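Local coordinates for protein translation initiation factor 6 (Methanocaldococcus jannaschii, PDB 1G61) that binds the 50S ribosomal subunit and prevents it from joining the 30S subunit to form the 70S initiation complex, at residues M3-I15 with P29-V43. Sequence-based numbering, arbitrary orientation.
Sequences MIIRKYFSGIPTI and PIFLDKDDVNEVSEV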
ATOM      1  N   MET A   3      16.988   3.650   6.879  1.00 20.27           N
ATOM      2  CA  MET A   3      15.519   3.640   6.828  1.00 21.75           C
ATOM      3  C   MET A   3      14.908   2.867   5.665  1.00 15.22           C
ATOM      4  O   MET A   3      13.697   2.655   5.627  1.00 15.09           O
ATOM      5  CB  MET A   3      15.004   5.089   6.754  1.00 29.39           C
ATOM      6  CG  MET A   3      15.175   5.926   8.014  1.00 26.70           C
ATOM      7  SD  MET A   3      14.858   7.660   7.520  1.00 33.64           S
ATOM      8  CE  MET A   3      16.863   7.759   6.026  1.00128.87           C
ATOM      9  N   ILE A   4      15.701   2.426   4.703  1.00 14.00           N
ATOM     10  CA  ILE A   4      15.187   1.707   3.549  1.00 12.51           C
ATOM     11  C   ILE A   4      16.017   0.462   3.276  1.00 11.81           C
ATOM     12  O   ILE A   4      17.255   0.581   3.306  1.00 15.63           O
ATOM     13  CB  ILE A   4      15.272   2.597   2.283  1.00 14.93           C
ATOM     14  CG1 ILE A   4      14.523   3.932   2.417  1.00 17.36           C
ATOM     15  CG2 ILE A   4      14.796   1.821   1.068  1.00 17.32           C
ATOM     16  CD1 ILE A   4      14.298   4.631   1.083  1.00 21.83           C
ATOM     17  N   ILE A   5      15.372  -0.677   3.072  1.00 11.81           N
ATOM     18  CA  ILE A   5      16.080  -1.904   2.717  1.00 11.64           C
ATOM     19  C   ILE A   5      15.552  -2.366   1.386  1.00 10.61           C
ATOM     20  O   ILE A   5      14.399  -2.121   1.017  1.00 10.67           O
ATOM     21  CB  ILE A   5      15.890  -3.039   3.765  1.00 14.04           C
ATOM     22  CG1 ILE A   5      14.444  -3.551   3.741  1.00 16.27           C
ATOM     23  CG2 ILE A   5      16.310  -2.571   5.149  1.00 20.44           C
ATOM     24  CD1 ILE A   5      14.178  -4.649   4.755  1.00 20.75           C
ATOM     25  N   ARG A   6      16.453  -2.987   0.666  1.00 11.25           N
ATOM     26  CA  ARG A   6      16.104  -3.754  -0.523  1.00 12.09           C
ATOM     27  C   ARG A   6      15.802  -5.192  -0.223  1.00 12.81           C
ATOM     28  O   ARG A   6      16.594  -5.828   0.482  1.00 19.77           O
ATOM     29  CB  ARG A   6      17.350  -3.811  -1.414  1.00 16.26           C
ATOM     30  CG  ARG A   6      17.403  -2.674  -2.394  1.00 15.51           C
ATOM     31  CD  ARG A   6      18.560  -2.938  -3.373  1.00 17.33           C
ATOM     32  NE  ARG A   6      18.865  -1.786  -4.201  1.00 20.57           N
ATOM     33  CZ  ARG A   6      19.741  -0.813  -3.932  1.00 19.97           C
ATOM     34  NH1 ARG A   6      20.448  -0.809  -2.819  1.00 25.16           N
ATOM     35  NH2 ARG A   6      19.905   0.148  -4.816  1.00 25.98           N
ATOM     36  N   LYS A   7      14.738  -5.757  -0.745  1.00 11.54           N
ATOM     37  CA  LYS A   7      14.400  -7.130  -0.466  1.00 11.16           C
ATOM     38  C   LYS A   7      13.790  -7.801  -1.684  1.00  9.68           C
ATOM     39  O   LYS A   7      13.085  -7.128  -2.454  1.00 10.75           O
ATOM     40  CB  LYS A   7      13.333  -7.279   0.639  1.00 14.25           C
ATOM     41  CG  LYS A   7      13.766  -7.007   2.040  1.00 17.64           C
ATOM     42  CD  LYS A   7      14.717  -8.080   2.544  1.00 22.64           C
ATOM     43  CE  LYS A   7      13.934  -9.369   2.790  1.00 23.85           C
ATOM     44  NZ  LYS A   7      14.900 -10.445   3.151  1.00 25.48           N
ATOM     45  N   TYR A   8      14.023  -9.091  -1.790  1.00  9.47           N
ATOM     46  CA  TYR A   8      13.178  -9.966  -2.565  1.00 10.08           C
ATOM     47  C   TYR A   8      12.411 -10.810  -1.546  1.00 10.81           C
ATOM     48  O   TYR A   8      12.944 -11.132  -0.481  1.00 12.81           O
ATOM     49  CB  TYR A   8      13.973 -10.877  -3.485  1.00 10.63           C
ATOM     50  CG  TYR A   8      14.904 -10.196  -4.432  1.00 10.52           C
ATOM     51  CD1 TYR A   8      16.206  -9.870  -4.075  1.00 11.51           C
ATOM     52  CD2 TYR A   8      14.456  -9.858  -5.708  1.00 11.06           C
ATOM     53  CE1 TYR A   8      17.022  -9.229  -5.000  1.00 12.47           C
ATOM     54  CE2 TYR A   8      15.262  -9.223  -6.633  1.00 11.37           C
ATOM     55  CZ  TYR A   8      16.550  -8.911  -6.254  1.00 11.31           C
ATOM     56  OH  TYR A   8      17.394  -8.294  -7.153  1.00 13.59           O
ATOM     57  N   PHE A   9      11.175 -11.140  -1.852  1.00 10.42           N
ATOM     58  CA  PHE A   9      10.387 -12.073  -1.038  1.00 10.13           C
ATOM     59  C   PHE A   9      10.406 -13.437  -1.733  1.00  9.89           C
ATOM     60  O   PHE A   9       9.679 -13.597  -2.739  1.00 11.69           O
ATOM     61  CB  PHE A   9       8.956 -11.580  -0.894  1.00 11.00           C
ATOM     62  CG  PHE A   9       8.750 -10.396   0.025  1.00  9.71           C
ATOM     63  CD1 PHE A   9       9.804  -9.849   0.779  1.00 12.03           C
ATOM     64  CD2 PHE A   9       7.485  -9.845   0.160  1.00 10.68           C
ATOM     65  CE1 PHE A   9       9.583  -8.788   1.631  1.00 12.64           C
ATOM     66  CE2 PHE A   9       7.283  -8.761   1.007  1.00 13.02           C
ATOM     67  CZ  PHE A   9       8.328  -8.237   1.732  1.00 13.19           C
ATOM     68  N   SER A  10      11.212 -14.351  -1.201  1.00 11.58           N
ATOM     69  CA  SER A  10      11.396 -15.660  -1.804  1.00 12.48           C
ATOM     70  C   SER A  10      11.648 -15.501  -3.311  1.00 13.24           C
ATOM     71  O   SER A  10      11.059 -16.197  -4.151  1.00 15.62           O
ATOM     72  CB  SER A  10      10.206 -16.599  -1.544  1.00 14.71           C
ATOM     73  OG  SER A  10      10.080 -16.779  -0.130  1.00 17.53           O
ATOM     74  N   GLY A  11      12.539 -14.572  -3.675  1.00 13.60           N
ATOM     75  CA  GLY A  11      12.955 -14.312  -5.038  1.00 14.15           C
ATOM     76  C   GLY A  11      12.130 -13.326  -5.862  1.00 12.78           C
ATOM     77  O   GLY A  11      12.497 -12.951  -6.990  1.00 15.86           O
ATOM     78  N   ILE A  12      11.001 -12.884  -5.311  1.00 10.83           N
ATOM     79  CA  ILE A  12      10.056 -12.063  -6.050  1.00 10.51           C
ATOM     80  C   ILE A  12      10.308 -10.588  -5.721  1.00  9.80           C
ATOM     81  O   ILE A  12      10.312 -10.231  -4.527  1.00 10.24           O
ATOM     82  CB  ILE A  12       8.601 -12.450  -5.681  1.00  9.24           C
ATOM     83  CG1 ILE A  12       8.292 -13.887  -6.089  1.00 11.16           C
ATOM     84  CG2 ILE A  12       7.595 -11.474  -6.261  1.00  9.56           C
ATOM     85  CD1 ILE A  12       7.019 -14.422  -5.443  1.00 12.51           C
ATOM     86  N   PRO A  13      10.545  -9.714  -6.709  1.00  9.96           N
ATOM     87  CA  PRO A  13      10.863  -8.315  -6.429  1.00 10.05           C
ATOM     88  C   PRO A  13       9.639  -7.419  -6.282  1.00 11.04           C
ATOM     89  O   PRO A  13       9.771  -6.244  -5.891  1.00  9.19           O
ATOM     90  CB  PRO A  13      11.644  -7.875  -7.671  1.00 12.54           C
ATOM     91  CG  PRO A  13      11.023  -8.705  -8.766  1.00 11.47           C
ATOM     92  CD  PRO A  13      10.692 -10.064  -8.141  1.00 11.21           C
ATOM     93  N   THR A  14       8.466  -7.926  -6.583  1.00 11.44           N
ATOM     94  CA  THR A  14       7.201  -7.188  -6.626  1.00 10.08           C
ATOM     95  C   THR A  14       6.613  -7.084  -5.245  1.00  8.20           C
ATOM     96  O   THR A  14       5.547  -7.634  -5.010  1.00  9.53           O
ATOM     97  CB  THR A  14       6.226  -8.001  -7.513  1.00 15.86           C
ATOM     98  OG1 THR A  14       6.977  -8.571  -8.571  1.00 17.93           O
ATOM     99  CG2 THR A  14       5.254  -7.057  -8.129  1.00 14.02           C
ATOM    100  N   ILE A  15       7.313  -6.418  -4.307  1.00  9.17           N
ATOM    101  CA  ILE A  15       6.964  -6.320  -2.879  1.00 10.49           C
ATOM    102  C   ILE A  15       5.559  -5.839  -2.631  1.00  8.79           C
ATOM    103  O   ILE A  15       4.867  -6.358  -1.739  1.00  9.01           O
ATOM    104  CB  ILE A  15       7.963  -5.339  -2.120  1.00 10.34           C
ATOM    105  CG1 ILE A  15       9.412  -5.736  -2.297  1.00 13.96           C
ATOM    106  CG2 ILE A  15       7.603  -5.185  -0.652  1.00 14.59           C
ATOM    107  CD1 ILE A  15       9.584  -7.286  -2.094  1.00 18.93           C
ATOM    108  N   PRO A  29       2.982 -12.160   3.034  1.00  8.37           N
ATOM    109  CA  PRO A  29       2.608 -13.525   2.585  1.00 10.64           C
ATOM    110  C   PRO A  29       3.039 -14.602   3.564  1.00 10.40           C
ATOM    111  O   PRO A  29       4.062 -14.438   4.217  1.00 11.67           O
ATOM    112  CB  PRO A  29       3.354 -13.677   1.264  1.00 15.11           C
ATOM    113  CG  PRO A  29       4.253 -12.539   1.137  1.00 14.13           C
ATOM    114  CD  PRO A  29       4.013 -11.548   2.209  1.00 10.15           C
ATOM    115  N   ILE A  30       2.240 -15.691   3.605  1.00 10.65           N
ATOM    116  CA  ILE A  30       2.589 -16.763   4.549  1.00 10.95           C
ATOM    117  C   ILE A  30       3.878 -17.475   4.187  1.00 12.76           C
ATOM    118  O   ILE A  30       4.447 -18.138   5.072  1.00 14.16           O
ATOM    119  CB  ILE A  30       1.451 -17.831   4.650  1.00 11.33           C
ATOM    120  CG1 ILE A  30       1.138 -18.545   3.315  1.00 12.96           C
ATOM    121  CG2 ILE A  30       0.215 -17.181   5.254  1.00 12.90           C
ATOM    122  CD1 ILE A  30       0.128 -19.683   3.550  1.00 17.23           C
ATOM    123  N   PHE A  31       4.360 -17.346   2.951  1.00 11.92           N
ATOM    124  CA  PHE A  31       5.557 -18.126   2.580  1.00 12.23           C
ATOM    125  C   PHE A  31       6.823 -17.475   3.099  1.00 11.81           C
ATOM    126  O   PHE A  31       7.883 -18.089   3.023  1.00 14.35           O
ATOM    127  CB  PHE A  31       5.612 -18.330   1.055  1.00 12.29           C
ATOM    128  CG  PHE A  31       5.620 -17.111   0.164  1.00  9.84           C
ATOM    129  CD1 PHE A  31       6.713 -16.283   0.060  1.00 12.31           C
ATOM    130  CD2 PHE A  31       4.492 -16.823  -0.607  1.00 11.98           C
ATOM    131  CE1 PHE A  31       6.707 -15.156  -0.784  1.00 11.16           C
ATOM    132  CE2 PHE A  31       4.457 -15.741  -1.456  1.00 12.01           C
ATOM    133  CZ  PHE A  31       5.578 -14.937  -1.551  1.00 13.38           C
ATOM    134  N   LEU A  32       6.788 -16.226   3.568  1.00 12.19           N
ATOM    135  CA  LEU A  32       8.044 -15.624   4.054  1.00 13.20           C
ATOM    136  C   LEU A  32       8.575 -16.330   5.286  1.00 12.79           C
ATOM    137  O   LEU A  32       7.759 -16.776   6.124  1.00 14.94           O
ATOM    138  CB  LEU A  32       7.779 -14.173   4.425  1.00 13.14           C
ATOM    139  CG  LEU A  32       7.794 -13.142   3.314  1.00 15.75           C
ATOM    140  CD1 LEU A  32       7.896 -11.745   3.985  1.00 18.14           C
ATOM    141  CD2 LEU A  32       8.877 -13.364   2.280  1.00 18.71           C
ATOM    142  N   ASP A  33       9.906 -16.449   5.385  1.00 15.03           N
ATOM    143  CA  ASP A  33      10.478 -16.996   6.632  1.00 21.32           C
ATOM    144  C   ASP A  33      10.598 -15.945   7.731  1.00 19.75           C
ATOM    145  O   ASP A  33      10.376 -14.742   7.530  1.00 17.76           O
ATOM    146  CB  ASP A  33      11.828 -17.657   6.363  1.00 29.96           C
ATOM    147  CG  ASP A  33      12.957 -16.742   5.986  1.00 33.16           C
ATOM    148  OD1 ASP A  33      13.925 -17.232   5.345  1.00 38.12           O
ATOM    149  OD2 ASP A  33      12.966 -15.538   6.306  1.00 41.65           O
ATOM    150  N   LYS A  34      10.964 -16.407   8.951  1.00 21.00           N
ATOM    151  CA  LYS A  34      10.949 -15.519  10.101  1.00 20.56           C
ATOM    152  C   LYS A  34      12.039 -14.486   9.932  1.00 17.11           C
ATOM    153  O   LYS A  34      11.853 -13.339  10.331  1.00 19.82           O
ATOM    154  CB  LYS A  34      11.066 -16.275  11.427  1.00 34.90           C
ATOM    155  CG  LYS A  34      10.041 -15.707  12.423  1.00 43.28           C
ATOM    156  CD  LYS A  34       8.632 -16.065  11.946  1.00 49.74           C
ATOM    157  CE  LYS A  34       8.140 -17.357  12.591  1.00 51.26           C
ATOM    158  NZ  LYS A  34       7.791 -18.418  11.598  1.00 48.72           N
ATOM    159  N   ASP A  35      13.177 -14.796   9.301  1.00 20.61           N
ATOM    160  CA  ASP A  35      14.141 -13.686   9.150  1.00 19.67           C
ATOM    161  C   ASP A  35      13.603 -12.571   8.288  1.00 20.13           C
ATOM    162  O   ASP A  35      13.831 -11.396   8.609  1.00 18.40           O
ATOM    163  CB  ASP A  35      15.438 -14.186   8.534  1.00 24.32           C
ATOM    164  CG  ASP A  35      16.348 -14.943   9.472  1.00 31.05           C
ATOM    165  OD1 ASP A  35      16.149 -14.942  10.713  1.00 35.56           O
ATOM    166  OD2 ASP A  35      17.275 -15.543   8.902  1.00 44.23           O
ATOM    167  N   ASP A  36      12.903 -12.893   7.211  1.00 17.77           N
ATOM    168  CA  ASP A  36      12.405 -11.839   6.340  1.00 16.62           C
ATOM    169  C   ASP A  36      11.354 -11.023   7.100  1.00 13.26           C
ATOM    170  O   ASP A  36      11.301  -9.783   7.066  1.00 15.07           O
ATOM    171  CB  ASP A  36      11.809 -12.461   5.108  1.00 21.78           C
ATOM    172  CG  ASP A  36      12.773 -13.044   4.091  1.00 31.02           C
ATOM    173  OD1 ASP A  36      13.981 -12.751   4.130  1.00 35.01           O
ATOM    174  OD2 ASP A  36      12.277 -13.803   3.227  1.00 48.20           O
ATOM    175  N   VAL A  37      10.492 -11.728   7.844  1.00 13.32           N
ATOM    176  CA  VAL A  37       9.463 -11.006   8.596  1.00 13.34           C
ATOM    177  C   VAL A  37      10.109 -10.055   9.585  1.00 11.95           C
ATOM    178  O   VAL A  37       9.703  -8.892   9.708  1.00 14.39           O
ATOM    179  CB  VAL A  37       8.519 -11.994   9.281  1.00 13.28           C
ATOM    180  CG1 VAL A  37       7.571 -11.238  10.189  1.00 14.61           C
ATOM    181  CG2 VAL A  37       7.762 -12.831   8.228  1.00 14.99           C
ATOM    182  N   ASN A  38      11.150 -10.536  10.315  1.00 13.69           N
ATOM    183  CA  ASN A  38      11.780  -9.652  11.291  1.00 15.70           C
ATOM    184  C   ASN A  38      12.442  -8.444  10.630  1.00 15.84           C
ATOM    185  O   ASN A  38      12.371  -7.347  11.213  1.00 14.94           O
ATOM    186  CB  ASN A  38      12.788 -10.413  12.134  1.00 21.16           C
ATOM    187  CG  ASN A  38      12.172 -11.472  13.044  1.00 27.80           C
ATOM    188  OD1 ASN A  38      10.990 -11.418  13.453  1.00 32.81           O
ATOM    189  ND2 ASN A  38      13.014 -12.471  13.343  1.00 32.77           N
ATOM    190  N   GLU A  39      13.054  -8.617   9.464  1.00 15.48           N
ATOM    191  CA  GLU A  39      13.713  -7.508   8.774  1.00 14.18           C
ATOM    192  C   GLU A  39      12.672  -6.471   8.383  1.00 13.57           C
ATOM    193  O   GLU A  39      12.882  -5.249   8.543  1.00 13.94           O
ATOM    194  CB  GLU A  39      14.488  -7.915   7.518  1.00 17.78           C
ATOM    195  CG  GLU A  39      15.794  -8.653   7.757  1.00 24.69           C
ATOM    196  CD  GLU A  39      16.237  -9.537   6.606  1.00 29.37           C
ATOM    197  OE1 GLU A  39      15.983  -9.174   5.427  1.00 22.92           O
ATOM    198  OE2 GLU A  39      16.861 -10.605   6.850  1.00 32.99           O
ATOM    199  N   VAL A  40      11.511  -6.889   7.872  1.00 11.60           N
ATOM    200  CA  VAL A  40      10.451  -5.952   7.528  1.00 10.77           C
ATOM    201  C   VAL A  40       9.900  -5.232   8.751  1.00 10.19           C
ATOM    202  O   VAL A  40       9.760  -4.002   8.807  1.00 11.14           O
ATOM    203  CB  VAL A  40       9.362  -6.741   6.743  1.00  9.87           C
ATOM    204  CG1 VAL A  40       8.150  -5.837   6.569  1.00 10.50           C
ATOM    205  CG2 VAL A  40       9.938  -7.233   5.413  1.00 10.04           C
ATOM    206  N   SER A  41       9.650  -5.978   9.820  1.00 11.37           N
ATOM    207  CA  SER A  41       9.151  -5.421  11.057  1.00 13.32           C
ATOM    208  C   SER A  41      10.108  -4.369  11.587  1.00 12.77           C
ATOM    209  O   SER A  41       9.689  -3.312  12.083  1.00 13.56           O
ATOM    210  CB  SER A  41       8.941  -6.547  12.094  1.00 16.46           C
ATOM    211  OG  SER A  41       8.464  -5.904  13.253  1.00 23.00           O
ATOM    212  N   GLU A  42      11.401  -4.607  11.516  1.00 12.55           N
ATOM    213  CA  GLU A  42      12.379  -3.682  12.073  1.00 13.61           C
ATOM    214  C   GLU A  42      12.424  -2.413  11.272  1.00 12.81           C
ATOM    215  O   GLU A  42      12.535  -1.314  11.796  1.00 16.43           O
ATOM    216  CB  GLU A  42      13.767  -4.356  12.066  1.00 17.69           C
ATOM    217  CG  GLU A  42      14.940  -3.559  12.577  1.00 31.31           C
ATOM    218  CD  GLU A  42      16.261  -4.322  12.530  1.00 42.03           C
ATOM    219  OE1 GLU A  42      17.173  -4.085  13.350  1.00 43.44           O
ATOM    220  OE2 GLU A  42      16.382  -5.201  11.637  1.00 60.63           O
ATOM    221  N   VAL A  43      12.414  -2.503   9.929  1.00 11.21           N
ATOM    222  CA  VAL A  43      12.564  -1.260   9.171  1.00 12.60           C
ATOM    223  C   VAL A  43      11.290  -0.448   9.147  1.00 11.32           C
ATOM    224  O   VAL A  43      11.338   0.789   9.179  1.00 11.81           O
ATOM    225  CB  VAL A  43      13.098  -1.559   7.769  1.00 13.59           C
ATOM    226  CG1 VAL A  43      12.049  -2.222   6.915  1.00 15.68           C
ATOM    227  CG2 VAL A  43      13.548  -0.277   7.077  1.00 17.05           C
TER
HETATM  228  O   HOH W   1      13.105 -13.813   0.902  1.00 23.87           O
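K7 and I5 of strand 4-7 face helix 34-43, which runs nearly antiparallel to the strand (156°) at an axis distance of 9.3 Å. This is alpha/beta packing in the IF6 alpha-beta barrel of repeated subdomains (the pentein fold); the strand pairs in parallel with strand 207-210 from near the chain's other end, consistent with the barrel's velcro closure. K7 carries a salt-bridge network: its chain bends at chi2 and chi3 (-69° and -72°), turning the ammonium group onto two acids one helical turn apart. K7 NZ lies 2.7 Å from D36 OD1, above that carboxylate's plane, and 2.8 Å from E39 OE1, which it meets on the syn side but tilted out of the carboxylate plane. D36 N also donates to OD2 of D33 at the N-cap, a capping bond at the first turn. Toward the helix's other end I5 CD1 packs on V43 CG1 at 3.9 Å, and V208 adjoins both side chains.

Beyond the strand, F9 opens a type I' turn to I12, and its ring is sandwiched between methyl groups. L32 CD1 makes a CH-pi contact 4.0 Å from the centroid of the F9 ring, almost on the normal, while I15 CD1 covers the opposite face; V40 CG2 approaches obliquely. The F31 ring packs against the turn, with S10 OG 3.4 Å from F31 CD1 and I12 CD1 near F31 CZ, while P29 CB lies over one of its faces. L18 of helix 15-18 touches F9, I12, P29 and F31. Turn and helix are also joined through one water, which donates to Y8 O and D36 OD2 and accepts from S10 N at 2.9 Å.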